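Local coordinates for 7,8-dihydro-6-hydroxymethylpterin pyrophosphokinase-dihydropteroate synthase (Plasmodium falciparum, PDB 6JWS), which probably makes the pterin diphosphate from hydroxymethyldihydropterin and ATP, then joins it to 4-aminobenzoate to give dihydropteroate in folate biosynthesis, at residues D657-Q660 with L661-Q664; S447-D450 with L451-V455. The protein carries 1 engineered substitution. All coordinates share one frame; numbering follows the deposited sequence.

Contact 1: residues D657-Q660 with L661-Q664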
loop_
_atom_site.group_PDB
_atom_site.type_symbol
_atom_site.label_atom_id
_atom_site.label_comp_id
_atom_site.label_asym_id
_atom_site.label_seq_id
_atom_site.Cartn_x
_atom_site.Cartn_y
_atom_site.Cartn_z
ATOM N N ASP B 657 -14.957 24.089 19.252
ATOM C CA ASP B 657 -13.647 23.917 18.637
ATOM C C ASP B 657 -13.120 22.498 18.841
ATOM O O ASP B 657 -12.676 21.881 17.882
ATOM C CB ASP B 657 -12.638 24.965 19.120
ATOM C CG ASP B 657 -12.592 26.205 18.244
ATOM O OD1 ASP B 657 -13.414 26.292 17.298
ATOM O OD2 ASP B 657 -11.731 27.076 18.509
ATOM N N LYS B 658 -13.189 21.993 20.080
ATOM C CA LYS B 658 -12.700 20.663 20.408
ATOM C C LYS B 658 -13.340 19.634 19.477
ATOM O O LYS B 658 -12.664 18.720 18.995
ATOM C CB LYS B 658 -12.987 20.304 21.872
ATOM C CG LYS B 658 -12.166 21.052 22.912
ATOM C CD LYS B 658 -12.739 20.931 24.314
ATOM C CE LYS B 658 -12.233 22.007 25.256
ATOM N NZ LYS B 658 -13.194 22.270 26.353
ATOM N N ASP B 659 -14.644 19.808 19.223
ATOM C CA ASP B 659 -15.443 18.825 18.507
ATOM C C ASP B 659 -15.168 18.908 17.006
ATOM O O ASP B 659 -15.021 17.881 16.350
ATOM C CB ASP B 659 -16.923 18.898 18.897
ATOM C CG ASP B 659 -17.177 18.506 20.344
ATOM O OD1 ASP B 659 -16.386 17.715 20.892
ATOM O OD2 ASP B 659 -18.167 18.999 20.912
ATOM N N GLN B 660 -15.061 20.129 16.480
ATOM C CA GLN B 660 -14.657 20.328 15.097
ATOM C C GLN B 660 -13.336 19.616 14.791
ATOM O O GLN B 660 -13.238 18.944 13.766
ATOM C CB GLN B 660 -14.599 21.813 14.755
ATOM C CG GLN B 660 -15.948 22.499 14.924
ATOM C CD GLN B 660 -15.885 23.925 14.436
ATOM O OE1 GLN B 660 -15.778 24.190 13.235
ATOM N NE2 GLN B 660 -15.916 24.854 15.380
ATOM N N LEU B 661 -12.344 19.743 15.688
ATOM C CA LEU B 661 -11.057 19.075 15.526
ATOM C C LEU B 661 -11.267 17.560 15.460
ATOM O O LEU B 661 -10.728 16.908 14.580
ATOM C CB LEU B 661 -10.085 19.473 16.649
ATOM C CG LEU B 661 -9.649 20.942 16.679
ATOM C CD1 LEU B 661 -8.847 21.267 17.933
ATOM C CD2 LEU B 661 -8.866 21.327 15.432
ATOM N N LEU B 662 -12.104 17.027 16.354
ATOM C CA LEU B 662 -12.368 15.598 16.434
ATOM C C LEU B 662 -13.046 15.112 15.153
ATOM O O LEU B 662 -12.719 14.034 14.653
ATOM C CB LEU B 662 -13.256 15.337 17.655
ATOM C CG LEU B 662 -12.632 14.706 18.907
ATOM C CD1 LEU B 662 -11.107 14.697 18.918
ATOM C CD2 LEU B 662 -13.204 15.334 20.176
ATOM N N TYR B 663 -13.994 15.908 14.633
ATOM C CA TYR B 663 -14.675 15.573 13.390
ATOM C C TYR B 663 -13.677 15.548 12.228
ATOM O O TYR B 663 -13.711 14.639 11.395
ATOM C CB TYR B 663 -15.858 16.513 13.126
ATOM C CG TYR B 663 -17.113 16.143 13.878
ATOM C CD1 TYR B 663 -18.004 15.203 13.373
ATOM C CD2 TYR B 663 -17.400 16.708 15.113
ATOM C CE1 TYR B 663 -19.150 14.847 14.071
ATOM C CE2 TYR B 663 -18.538 16.361 15.824
ATOM C CZ TYR B 663 -19.418 15.426 15.303
ATOM O OH TYR B 663 -20.542 15.086 16.005
ATOM N N GLN B 664 -12.802 16.563 12.184
ATOM C CA GLN B 664 -11.750 16.658 11.190
ATOM C C GLN B 664 -10.901 15.389 11.231
ATOM O O GLN B 664 -10.677 14.769 10.196
ATOM C CB GLN B 664 -10.934 17.940 11.403
ATOM C CG GLN B 664 -9.939 18.240 10.284
ATOM C CD GLN B 664 -10.574 18.855 9.060
ATOM O OE1 GLN B 664 -11.787 18.820 8.880
ATOM N NE2 GLN B 664 -9.755 19.453 8.210
#

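Contact 2: residues S447-D450 with L451-V455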
loop_
_atom_site.group_PDB
_atom_site.type_symbol
_atom_site.label_atom_id
_atom_site.label_comp_id
_atom_site.label_asym_id
_atom_site.label_seq_id
_atom_site.Cartn_x
_atom_site.Cartn_y
_atom_site.Cartn_z
ATOM N N SER B 447 -42.951 7.888 8.411
ATOM C CA SER B 447 -42.562 6.524 8.097
ATOM C C SER B 447 -41.298 6.496 7.227
ATOM O O SER B 447 -40.942 7.499 6.593
ATOM C CB SER B 447 -43.704 5.793 7.448
ATOM O OG SER B 447 -43.894 6.268 6.128
ATOM N N GLU B 448 -40.639 5.322 7.186
ATOM C CA GLU B 448 -39.503 5.078 6.303
ATOM C C GLU B 448 -39.900 5.362 4.858
ATOM O O GLU B 448 -39.205 6.068 4.133
ATOM C CB GLU B 448 -38.976 3.642 6.458
ATOM C CG GLU B 448 -37.853 3.272 5.470
ATOM C CD GLU B 448 -37.305 1.849 5.607
ATOM O OE1 GLU B 448 -37.836 1.073 6.423
ATOM O OE2 GLU B 448 -36.355 1.502 4.888
ATOM N N ARG B 449 -41.039 4.818 4.454
ATOM C CA ARG B 449 -41.493 4.943 3.081
ATOM C C ARG B 449 -41.624 6.412 2.697
ATOM O O ARG B 449 -41.270 6.781 1.585
ATOM C CB ARG B 449 -42.830 4.206 2.919
ATOM C CG ARG B 449 -43.419 4.319 1.526
ATOM C CD ARG B 449 -44.322 5.527 1.370
ATOM N NE ARG B 449 -44.674 5.686 -0.037
ATOM C CZ ARG B 449 -45.014 6.837 -0.606
ATOM N NH1 ARG B 449 -45.071 7.944 0.115
ATOM N NH2 ARG B 449 -45.285 6.867 -1.900
ATOM N N ASP B 450 -42.146 7.238 3.615
ATOM C CA ASP B 450 -42.380 8.654 3.343
ATOM C C ASP B 450 -41.083 9.463 3.404
ATOM O O ASP B 450 -41.019 10.549 2.833
ATOM C CB ASP B 450 -43.449 9.275 4.254
ATOM C CG ASP B 450 -44.871 8.863 3.894
ATOM O OD1 ASP B 450 -45.157 8.651 2.680
ATOM O OD2 ASP B 450 -45.675 8.726 4.827
ATOM N N LEU B 451 -40.062 8.937 4.098
ATOM C CA LEU B 451 -38.754 9.573 4.090
ATOM C C LEU B 451 -38.092 9.395 2.734
ATOM O O LEU B 451 -37.578 10.385 2.206
ATOM C CB LEU B 451 -37.865 9.044 5.214
ATOM C CG LEU B 451 -38.199 9.587 6.601
ATOM C CD1 LEU B 451 -37.377 8.877 7.663
ATOM C CD2 LEU B 451 -37.961 11.091 6.667
ATOM N N VAL B 452 -38.142 8.174 2.164
ATOM C CA VAL B 452 -37.305 7.881 1.004
ATOM C C VAL B 452 -38.063 7.967 -0.319
ATOM O O VAL B 452 -37.487 8.416 -1.309
ATOM C CB VAL B 452 -36.517 6.549 1.091
ATOM C CG1 VAL B 452 -35.560 6.536 2.265
ATOM C CG2 VAL B 452 -37.429 5.337 1.158
ATOM N N VAL B 453 -39.296 7.448 -0.392
ATOM C CA VAL B 453 -39.899 7.362 -1.718
ATOM C C VAL B 453 -40.045 8.754 -2.349
ATOM O O VAL B 453 -39.611 8.934 -3.489
ATOM C CB VAL B 453 -41.180 6.497 -1.777
ATOM C CG1 VAL B 453 -41.863 6.607 -3.135
ATOM C CG2 VAL B 453 -40.881 5.027 -1.473
ATOM N N PRO B 454 -40.595 9.798 -1.665
ATOM C CA PRO B 454 -40.728 11.122 -2.289
ATOM C C PRO B 454 -39.390 11.634 -2.831
ATOM O O PRO B 454 -39.318 12.146 -3.958
ATOM C CB PRO B 454 -41.304 12.034 -1.176
ATOM C CG PRO B 454 -41.988 11.060 -0.218
ATOM C CD PRO B 454 -41.161 9.783 -0.301
ATOM N N VAL B 455 -38.327 11.469 -2.030
ATOM C CA VAL B 455 -36.992 11.883 -2.443
ATOM C C VAL B 455 -36.612 11.181 -3.742
ATOM O O VAL B 455 -36.167 11.834 -4.693
ATOM C CB VAL B 455 -35.940 11.619 -1.354
ATOM C CG1 VAL B 455 -34.535 11.742 -1.923
ATOM C CG2 VAL B 455 -36.124 12.574 -0.179
HETATM O O HOH W 1 -39.564 12.463 1.777
#

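Contact 1: residues D657-Q660 with L661-Q664
Asp657 O receives the amide of Leu661, N to O 3.1 Å, and this nearly straight bond (166° at the hydrogen) is the first of four i to i+4 bonds that wind the opening turns of helix 657-680. Beside the same carbonyl sits the Leu661 side chain, whose CG comes to 3.4 Å from Asp657 O. Lys658 contributes its backbone: its O accepts from Leu662 N at 3.2 Å, the longest bond of the four, with the donor tilted from the carbonyl plane, and Leu662 CD2 comes near that oxygen.

At Asp659 both the carbonyl and the carboxylate meet the next turn. Its O takes the Tyr663 amide N at 2.8 Å and also meets the edge of the Tyr663 ring. Tyr663 CD2 comes to 2.9 Å from Asp659 O, tight for a C-H beside an oxygen, with the oxygen near the ring plane. The ring comes to this carbonyl because CG of Tyr663 stands anti to its own carbonyl carbon (chi1 -81°), leaning back along the helix toward the preceding turn. Farther out, Asp659 OD1 touches the methyl CD2 of Leu662 at 4.0 Å, a loose meeting of carboxylate and aliphatic tip. Gln660 closes the series, its O accepting from Gln664 N at 2.9 Å while Gln664 CB packs beside the same oxygen.

This is the surface-exposed start of a long helix of the pterin-binding domain, which leads into strand 684-687 of the parallel barrel sheet. The Tyr663 ring stacks on Phe649, whereas Gln660, Leu661 and Gln664 lie against Trp647 in the preceding loop. Buried Gln664 bonds Met648 and Asn646 there and gives NE2 to Glu692 of the second subunit; with Leu661 on Leu691 of that subunit, the helix start joins the dimer interface beside a magnesium site.

Contact 2: residues S447-D450 with L451-V455
Arg449 lays its guanidinium across Val453, one turn further along helix 448-464. Its CG lies anti to the backbone N (chi1 178°), and a bend at chi2 (-90°) swings the rest of the chain across the valine. Val453 CG1 lies over one face of the guanidinium, 3.6 Å from Arg449 NH2, while CB stands above the plane toward its rim. Val453 also turns CG1 anti to its N, which presents that methyl to the arginine and leaves CG2 beside Arg449 CG and O.

The planar group is held from its edge as well: Arg449 NH1 bonds Asp450 OD1 at 2.7 Å in a salt bridge close to the guanidinium plane, meeting OD1 nearly along its C-O axis. With NH2 paired to Glu491, the arginine is gripped by two carboxylates, which probably limits rotation of the planar group.

Ser447 is the N-cap, its OG accepting from Asp450 N at 3.2 Å. Ser447 O takes Leu451 N at 3.0 Å and shares it, weakly, with Glu448 O; Leu451 CG comes near the serine oxygen. Two regular bonds follow, Val452 N to Glu448 O and Val453 N to Arg449 O, before Pro454, which has no amide proton, kinks the helix. Its CD sits 3.2 Å from Asp450 O. A water donates to that oxygen at 2.6 Å and to Leu451 O, standing in for the bonds that Pro454 N and Val455 N do not make.

Glu448 reaches Thr483, just past strand 478-482, and along with Arg449 and Val452 it packs on Val488 of helix 486-494. Helix 448-464 follows strand 428-432 and leads to strand 478-482 of the TIM barrel; Val455 rests on helix 411-424, and Leu451 touches the short helix 397-402.

Both contacts are the opening turns of helices in the dihydropteroate synthase half of the chain, with centres 32 Å apart; they lie on different helices, 448-464 and 657-680, with nearest atoms about 20 Å apart. Contact 1 is largely on the surface, and its one buried residue serves the loop before the helix and the second subunit. Contact 2 is partly buried within a single chain, its valines and leucine directed at neighbouring helices. The chemistry differs accordingly: 657-664 is joined across its turns by backbone bonds, with few meetings between side chains, whereas 447-455 adds a serine cap, an arginine-carboxylate network and a proline kink bridged by water.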